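Local coordinates for putative NADH dehydrogenase/NAD(P)H nitroreductase (Parabacteroides distasonis, PDB 3M5K), which binds flavin mononucleotide and probably works as an oxidoreductase of the nitroreductase family, built as a dimer, at residues D57-A60 against L61-A65; I88-S91 against N92-F95. All coordinates share one frame; numbering follows the deposited sequence.

Both contacts are local, partly buried and lie at a helix start: helical turns in interaction 1, a loop running into a helix in interaction 2. Interaction 1 is the N-cap and the opening of helix 58-67, which follows edge strand 50-55; its inner side chains rest on that strand, its salt bridge is partly exposed and borders the loop with Leu74 and Thr77, and Lys59 is on the exposed side. Interaction 2 turns the loop after strand 79-86 into helix 94-111, next to the second subunit, the side chain of Ala93 about 4 Å from a bound flavin. Charge and regular helix bonds dominate the first; in the second, a serine carbonyl, three waters and an indole edge do the work.

Interaction 1: D57-A60 against L61-A65; sequences DRKA and LDTMA
Leu61 and Arg58 have side chains that cross at about a right angle: NH2 of Arg58 lies 3.5 Å from CB of Leu61, and Leu61 CD1 sits over one guanidinium face. The same group grips Asp62 side-on, with NE and NH2 of Arg58 both directed at Asp62 OD1, NH2 at 2.9 Å. Both nitrogens approach from one face of the carboxylate, the two planes being 33° apart. Arg58 gets there by starting with CG anti to N (chi1 -175°) and then bending at chi2 and chi3, which brings the guanidinium round to the next turn, beside Asp62. An alanine in place of Arg58 would remove both donors and is likely to leave the Asp62 carboxylate without its charged mate. This is the first turn of helix 58-67, N-capped by Asp57, whose OD2 accepts from Ala60 N at 3.0 Å. Ala60 is buried against Val55 of the edge strand, and its carbonyl O accepts from Met64 N at 3.0 Å. On the outer side, Lys59 O takes two donors of Thr63 from opposite faces of its plane: N, and OG1 at 2.8 Å. A water joins Thr63 OG1 to Lys59 NZ.

Interaction 2: I88-S91 against N92-F95; sequences IKSS and NAWF
Ser90 and Trp94 are joined through the backbone: Trp94 N donates to Ser90 O over 3.1 Å, with an N-H...O angle of 144°. Ala93 N adds a weak bond to the same carbonyl, so one oxygen gathers the chain as it turns into helix 94-111, with Ala93 at the N-cap position.

Van der Waals contacts flank the turn. The indole of Trp94 presents its edge, CD1 lying 3.2 Å from Ser90 O and near the ring plane; chi1 of 68° sets CG between the backbone N and the carbonyl carbon, which brings the CD1 edge up to Ser90 O. Ser90 OG meets the methyl of Ala93, 3.3 Å from its CB. Phe95 lays its CB over one indole face. Beyond the segment, Trp94 stacks edge-to-face with Tyr122, while Phe95 meets Phe95 of the second subunit. The turn also borders the FMN site: the Ala93 side chain is about 4 Å from a bound FMN and touches Ser44, which lines a flavin pocket.

Water supplies three further links. One accepts from Trp94 NE1 and donates to Ser91 O at 2.8 Å; a second accepts from Asn92 N and donates to Ser90 OG; a third lies between Ser91 OG and Asn92 OD1, donating to OD1 at 2.6 Å. Solvent thus bridges these polar groups, which implies a hydrated turn held from within by one carbonyl, with the Trp94 indole at its side and Phe95 at the dimer interface.

Interaction 1: D57-A60 against L61-A65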
# COMPACT_ATOMS: atom_id res chain seq x y z
N ASP A 57 -7.80 3.61 24.49
CA ASP A 57 -7.57 4.33 25.73
C ASP A 57 -7.57 5.86 25.50
O ASP A 57 -6.74 6.40 24.77
CB ASP A 57 -6.23 3.90 26.35
CG ASP A 57 -5.95 4.61 27.69
OD1 ASP A 57 -6.68 4.31 28.63
OD2 ASP A 57 -4.99 5.39 27.80
N ARG A 58 -8.51 6.53 26.14
CA ARG A 58 -8.69 7.99 26.00
C ARG A 58 -7.44 8.79 26.30
O ARG A 58 -7.06 9.68 25.54
CB ARG A 58 -9.84 8.42 26.93
CG ARG A 58 -10.25 9.88 26.83
CD ARG A 58 -10.98 10.12 25.56
NE ARG A 58 -10.10 10.52 24.47
CZ ARG A 58 -10.31 10.22 23.18
NH1 ARG A 58 -11.32 9.44 22.81
NH2 ARG A 58 -9.49 10.68 22.27
N LYS A 59 -6.77 8.46 27.40
CA LYS A 59 -5.55 9.16 27.78
C LYS A 59 -4.46 9.01 26.69
O LYS A 59 -3.82 10.00 26.32
CB LYS A 59 -5.08 8.68 29.16
CG LYS A 59 -3.89 9.42 29.70
CD LYS A 59 -4.26 10.80 30.20
CE LYS A 59 -3.02 11.55 30.70
NZ LYS A 59 -3.25 13.00 30.86
N ALA A 60 -4.26 7.79 26.18
CA ALA A 60 -3.23 7.58 25.15
C ALA A 60 -3.57 8.34 23.87
O ALA A 60 -2.71 8.96 23.24
CB ALA A 60 -3.02 6.05 24.87
N LEU A 61 -4.84 8.30 23.48
CA LEU A 61 -5.28 8.96 22.25
C LEU A 61 -5.09 10.47 22.35
O LEU A 61 -4.54 11.12 21.44
CB LEU A 61 -6.73 8.63 21.92
CG LEU A 61 -7.11 7.23 21.41
CD1 LEU A 61 -8.64 7.02 21.43
CD2 LEU A 61 -6.47 6.96 20.01
N ASP A 62 -5.49 11.01 23.50
CA ASP A 62 -5.32 12.45 23.74
C ASP A 62 -3.85 12.89 23.85
O ASP A 62 -3.52 13.93 23.37
CB ASP A 62 -6.05 12.85 25.03
CG ASP A 62 -7.56 12.79 24.91
OD1 ASP A 62 -8.11 12.69 23.81
OD2 ASP A 62 -8.21 12.84 25.99
N THR A 63 -2.99 12.07 24.48
CA THR A 63 -1.59 12.40 24.64
C THR A 63 -0.90 12.39 23.27
O THR A 63 -0.14 13.30 22.94
CB THR A 63 -0.89 11.47 25.65
OG1 THR A 63 -1.53 11.58 26.93
CG2 THR A 63 0.64 11.79 25.77
N MSE A 64 -1.19 11.38 22.45
CA MSE A 64 -0.69 11.37 21.08
C MSE A 64 -1.17 12.56 20.24
O MSE A 64 -0.36 13.22 19.60
CB MSE A 64 -1.02 10.02 20.42
CG MSE A 64 -0.17 8.90 21.03
SE MSE A 64 -0.41 7.23 19.93
CE MSE A 64 -2.21 6.94 20.39
N ALA A 65 -2.48 12.87 20.29
CA ALA A 65 -3.02 14.08 19.66
C ALA A 65 -2.20 15.34 20.03
O ALA A 65 -1.83 16.12 19.14
CB ALA A 65 -4.48 14.26 20.05
O HOH W 1 -3.78 13.48 27.96

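Interaction 2: I88-S91 against N92-F95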
# COMPACT_ATOMS: atom_id res chain seq x y z
N ILE A 88 13.35 -6.57 12.92
CA ILE A 88 14.11 -7.82 12.92
C ILE A 88 13.61 -8.81 11.83
O ILE A 88 14.41 -9.44 11.17
CB ILE A 88 14.07 -8.50 14.30
CG1 ILE A 88 14.85 -7.68 15.31
CG2 ILE A 88 14.65 -9.92 14.28
CD1 ILE A 88 14.60 -8.18 16.79
N LYS A 89 12.30 -8.92 11.66
CA LYS A 89 11.70 -9.84 10.69
C LYS A 89 11.99 -9.39 9.27
O LYS A 89 12.22 -10.21 8.40
CB LYS A 89 10.20 -9.97 10.91
CG LYS A 89 9.79 -10.78 12.17
CD LYS A 89 8.32 -10.93 12.25
CE LYS A 89 7.85 -11.75 13.46
NZ LYS A 89 6.35 -11.89 13.43
N SER A 90 11.98 -8.09 9.02
CA SER A 90 12.22 -7.59 7.65
C SER A 90 12.85 -6.21 7.65
O SER A 90 12.17 -5.21 7.46
CB SER A 90 10.90 -7.61 6.90
OG SER A 90 11.05 -7.24 5.54
N SER A 91 14.17 -6.14 7.85
CA SER A 91 14.79 -4.84 8.02
C SER A 91 14.78 -4.01 6.74
O SER A 91 14.75 -2.79 6.81
CB SER A 91 16.20 -4.94 8.58
OG SER A 91 17.02 -5.50 7.63
N ASN A 92 14.73 -4.67 5.58
CA ASN A 92 14.70 -3.97 4.28
C ASN A 92 13.35 -3.90 3.54
O ASN A 92 13.29 -3.42 2.40
CB ASN A 92 15.75 -4.59 3.36
CG ASN A 92 17.16 -4.37 3.86
OD1 ASN A 92 17.55 -3.23 4.16
ND2 ASN A 92 17.92 -5.44 3.95
N ALA A 93 12.27 -4.42 4.15
CA ALA A 93 10.97 -4.40 3.49
C ALA A 93 9.77 -4.12 4.39
O ALA A 93 8.65 -3.95 3.86
CB ALA A 93 10.74 -5.69 2.62
N TRP A 94 9.95 -4.03 5.72
CA TRP A 94 8.79 -3.86 6.58
C TRP A 94 7.98 -2.61 6.15
O TRP A 94 6.76 -2.63 6.20
CB TRP A 94 9.17 -3.75 8.09
CG TRP A 94 9.90 -2.50 8.43
CD1 TRP A 94 11.25 -2.33 8.47
CD2 TRP A 94 9.32 -1.23 8.77
NE1 TRP A 94 11.54 -1.06 8.83
CE2 TRP A 94 10.39 -0.35 9.00
CE3 TRP A 94 8.00 -0.74 8.86
CZ2 TRP A 94 10.20 1.01 9.30
CZ3 TRP A 94 7.81 0.58 9.22
CH2 TRP A 94 8.91 1.45 9.40
N PHE A 95 8.67 -1.53 5.78
CA PHE A 95 8.03 -0.25 5.43
C PHE A 95 7.25 -0.33 4.09
O PHE A 95 6.34 0.46 3.84
CB PHE A 95 9.04 0.92 5.42
CG PHE A 95 10.32 0.60 4.74
CD1 PHE A 95 10.43 0.72 3.34
CD2 PHE A 95 11.42 0.12 5.46
CE1 PHE A 95 11.59 0.39 2.70
CE2 PHE A 95 12.60 -0.23 4.81
CZ PHE A 95 12.69 -0.09 3.42
O HOH W 2 14.04 -7.38 4.64
O HOH W 3 18.52 -3.02 6.55
O HOH W 4 14.57 -1.27 9.13